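Local coordinates for putative uncharacterized protein (Ustilago maydis, PDB 4GNX) that binds single-stranded DNA as a subunit of replication protein A, probably shielding it during DNA replication and repair through a series of OB-fold domains, at residues 266-269 with 270-273. Numbering follows the deposited sequence.
Sequences GANM and AERR. With nucleotides of chain G.
An inverse gamma turn centred on M269 forms part of a chain reversal over M269 and A270 that sets E271 beside N268, in the linker that precedes helix 275-280, between the OB domain carrying strand 198-207 and the zinc-bearing OB domain. The backbone N of N268 donates to OE2 of E271 at 3.0 Å, with an N-H...O angle of 144°, and reaches the carboxylate from above its plane. The chain of E271 bends at chi2 (-78°), laying OE2 3.3 Å from CB of N268; the two side chains cross at about a right angle. The turn itself is marked by a weak bond from the N of A270 to the O of N268.

The same carbonyl also accepts a bond from a base. In this complex of replication protein A with single-stranded DNA, N3 of thymidine DT8 of chain G donates to O of N268 at 3.2 Å and almost straight, 173°, so the linker engages the base-pairing edge of the nucleotide. CG of E271 lies 3.9 Å from O4 of DT8. Neighbouring bases meet the linker too: CB of A267 sits 3.5 Å from C5 of DT7, while CB of M269 approaches O2 of DT9. OP2 of DT7 lies near the plane of the R273 guanidinium, at its edge, too far for a direct bond; the positive charge would probably still favour the DNA phosphate. Backbone hydrogen bonds tie A267 to F209, beside strand 198-207, and E271 and R273 to N293, in strand 290-310, and R272 forms a salt bridge with E435 of helix 429-441.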
loop_
_atom_site.group_PDB
_atom_site.type_symbol
_atom_site.label_atom_id
_atom_site.label_comp_id
_atom_site.label_asym_id
_atom_site.label_seq_id
_atom_site.Cartn_x
_atom_site.Cartn_y
_atom_site.Cartn_z
ATOM N N GLY C 266 11.072 -13.383 9.526
ATOM C CA GLY C 266 10.653 -12.826 8.254
ATOM C C GLY C 266 9.419 -11.957 8.343
ATOM O O GLY C 266 9.133 -11.195 7.417
ATOM N N ALA C 267 8.687 -12.070 9.453
ATOM C CA ALA C 267 7.442 -11.310 9.665
ATOM C C ALA C 267 7.665 -9.836 9.988
ATOM O O ALA C 267 8.760 -9.429 10.366
ATOM C CB ALA C 267 6.589 -11.959 10.751
ATOM N N ASN C 268 6.614 -9.041 9.822
ATOM C CA ASN C 268 6.615 -7.655 10.265
ATOM C C ASN C 268 5.768 -7.519 11.516
ATOM O O ASN C 268 4.605 -7.915 11.536
ATOM C CB ASN C 268 6.150 -6.705 9.156
ATOM C CG ASN C 268 7.267 -6.327 8.202
ATOM O OD1 ASN C 268 8.405 -6.773 8.346
ATOM N ND2 ASN C 268 6.948 -5.494 7.221
ATOM N N MET C 269 6.417 -7.037 12.573
ATOM C CA MET C 269 5.821 -6.732 13.883
ATOM C C MET C 269 4.742 -5.667 13.766
ATOM O O MET C 269 4.940 -4.531 14.193
ATOM C CB MET C 269 6.902 -6.191 14.825
ATOM C CG MET C 269 7.988 -7.172 15.213
ATOM S SD MET C 269 9.306 -6.340 16.120
ATOM C CE MET C 269 9.887 -7.643 17.217
ATOM N N ALA C 270 3.601 -6.034 13.200
ATOM C CA ALA C 270 2.558 -5.081 12.838
ATOM C C ALA C 270 2.437 -4.960 11.318
ATOM O O ALA C 270 2.638 -3.882 10.760
ATOM C CB ALA C 270 2.791 -3.714 13.481
ATOM N N GLU C 271 2.102 -6.072 10.665
ATOM C CA GLU C 271 1.794 -6.086 9.233
ATOM C C GLU C 271 0.674 -5.087 8.897
ATOM O O GLU C 271 -0.228 -4.866 9.728
ATOM C CB GLU C 271 1.372 -7.494 8.813
ATOM C CG GLU C 271 2.481 -8.536 8.870
ATOM C CD GLU C 271 3.432 -8.439 7.690
ATOM O OE1 GLU C 271 3.157 -7.626 6.751
ATOM O OE2 GLU C 271 4.452 -9.179 7.701
ATOM N N ARG C 272 0.733 -4.472 7.706
ATOM C CA ARG C 272 -0.356 -3.587 7.289
ATOM C C ARG C 272 -1.642 -4.386 7.077
ATOM O O ARG C 272 -1.615 -5.496 6.552
ATOM C CB ARG C 272 -0.027 -2.758 6.045
ATOM C CG ARG C 272 -0.487 -1.304 6.201
ATOM C CD ARG C 272 -1.165 -0.692 4.972
ATOM N NE ARG C 272 -0.285 -0.198 3.898
ATOM C CZ ARG C 272 1.020 0.073 4.000
ATOM N NH1 ARG C 272 1.686 -0.067 5.143
ATOM N NH2 ARG C 272 1.684 0.497 2.932
ATOM N N ARG C 273 -2.760 -3.822 7.516
ATOM C CA ARG C 273 -4.054 -4.487 7.442
ATOM C C ARG C 273 -5.130 -3.490 7.041
ATOM O O ARG C 273 -4.939 -2.292 7.147
ATOM C CB ARG C 273 -4.402 -5.112 8.802
ATOM C CG ARG C 273 -3.554 -6.313 9.187
ATOM C CD ARG C 273 -4.212 -7.598 8.732
ATOM N NE ARG C 273 -3.292 -8.735 8.646
ATOM C CZ ARG C 273 -2.920 -9.314 7.504
ATOM N NH1 ARG C 273 -3.391 -8.858 6.345
ATOM N NH2 ARG C 273 -2.086 -10.354 7.521
ATOM P P DT G 7 0.302 -14.810 8.928
ATOM O OP1 DT G 7 -1.035 -14.948 9.560
ATOM O OP2 DT G 7 0.784 -13.463 8.525
ATOM O "O5'" DT G 7 1.393 -15.500 9.863
ATOM C "C5'" DT G 7 1.266 -16.883 10.256
ATOM C "C4'" DT G 7 2.338 -17.261 11.253
ATOM O "O4'" DT G 7 3.642 -17.204 10.633
ATOM C "C3'" DT G 7 2.438 -16.372 12.490
ATOM O "O3'" DT G 7 2.847 -17.190 13.587
ATOM C "C2'" DT G 7 3.525 -15.379 12.116
ATOM C "C1'" DT G 7 4.460 -16.236 11.280
ATOM N N1 DT G 7 5.232 -15.538 10.233
ATOM C C2 DT G 7 6.577 -15.818 10.146
ATOM O O2 DT G 7 7.150 -16.572 10.911
ATOM N N3 DT G 7 7.230 -15.172 9.126
ATOM C C4 DT G 7 6.683 -14.310 8.196
ATOM O O4 DT G 7 7.399 -13.804 7.337
ATOM C C5 DT G 7 5.267 -14.066 8.342
ATOM C C7 DT G 7 4.591 -13.132 7.389
ATOM C C6 DT G 7 4.618 -14.691 9.334
ATOM P P DT G 8 2.261 -16.908 15.047
ATOM O OP1 DT G 8 2.424 -18.146 15.851
ATOM O OP2 DT G 8 0.908 -16.295 14.914
ATOM O "O5'" DT G 8 3.279 -15.808 15.585
ATOM C "C5'" DT G 8 4.498 -16.189 16.241
ATOM C "C4'" DT G 8 5.266 -14.957 16.656
ATOM O "O4'" DT G 8 5.655 -14.216 15.476
ATOM C "C3'" DT G 8 4.458 -13.960 17.479
ATOM O "O3'" DT G 8 4.302 -14.352 18.853
ATOM C "C2'" DT G 8 5.193 -12.662 17.209
ATOM C "C1'" DT G 8 5.558 -12.812 15.734
ATOM N N1 DT G 8 4.579 -12.229 14.779
ATOM C C2 DT G 8 4.958 -11.118 14.053
ATOM O O2 DT G 8 6.054 -10.596 14.155
ATOM N N3 DT G 8 3.999 -10.642 13.194
ATOM C C4 DT G 8 2.729 -11.146 12.998
ATOM O O4 DT G 8 1.977 -10.609 12.189
ATOM C C5 DT G 8 2.395 -12.306 13.795
ATOM C C7 DT G 8 1.039 -12.920 13.651
ATOM C C6 DT G 8 3.325 -12.782 14.633
ATOM P P DT G 9 5.388 -14.184 20.016
ATOM O OP1 DT G 9 6.707 -14.614 19.479
ATOM O OP2 DT G 9 4.812 -14.875 21.198
ATOM O "O5'" DT G 9 5.446 -12.625 20.349
ATOM C "C5'" DT G 9 6.422 -12.090 21.266
ATOM C "C4'" DT G 9 6.781 -10.676 20.874
ATOM O "O4'" DT G 9 6.268 -10.408 19.545
ATOM C "C3'" DT G 9 6.206 -9.579 21.779
ATOM O "O3'" DT G 9 7.155 -8.513 21.960
ATOM C "C2'" DT G 9 5.015 -9.066 20.986
ATOM C "C1'" DT G 9 5.540 -9.192 19.569
ATOM N N1 DT G 9 4.532 -9.234 18.490
ATOM C C2 DT G 9 4.645 -8.295 17.492
ATOM O O2 DT G 9 5.523 -7.448 17.471
ATOM N N3 DT G 9 3.683 -8.379 16.514
ATOM C C4 DT G 9 2.645 -9.288 16.440
ATOM O O4 DT G 9 1.856 -9.242 15.500
ATOM C C5 DT G 9 2.584 -10.244 17.525
ATOM C C7 DT G 9 1.492 -11.267 17.531
ATOM C C6 DT G 9 3.518 -10.169 18.483
#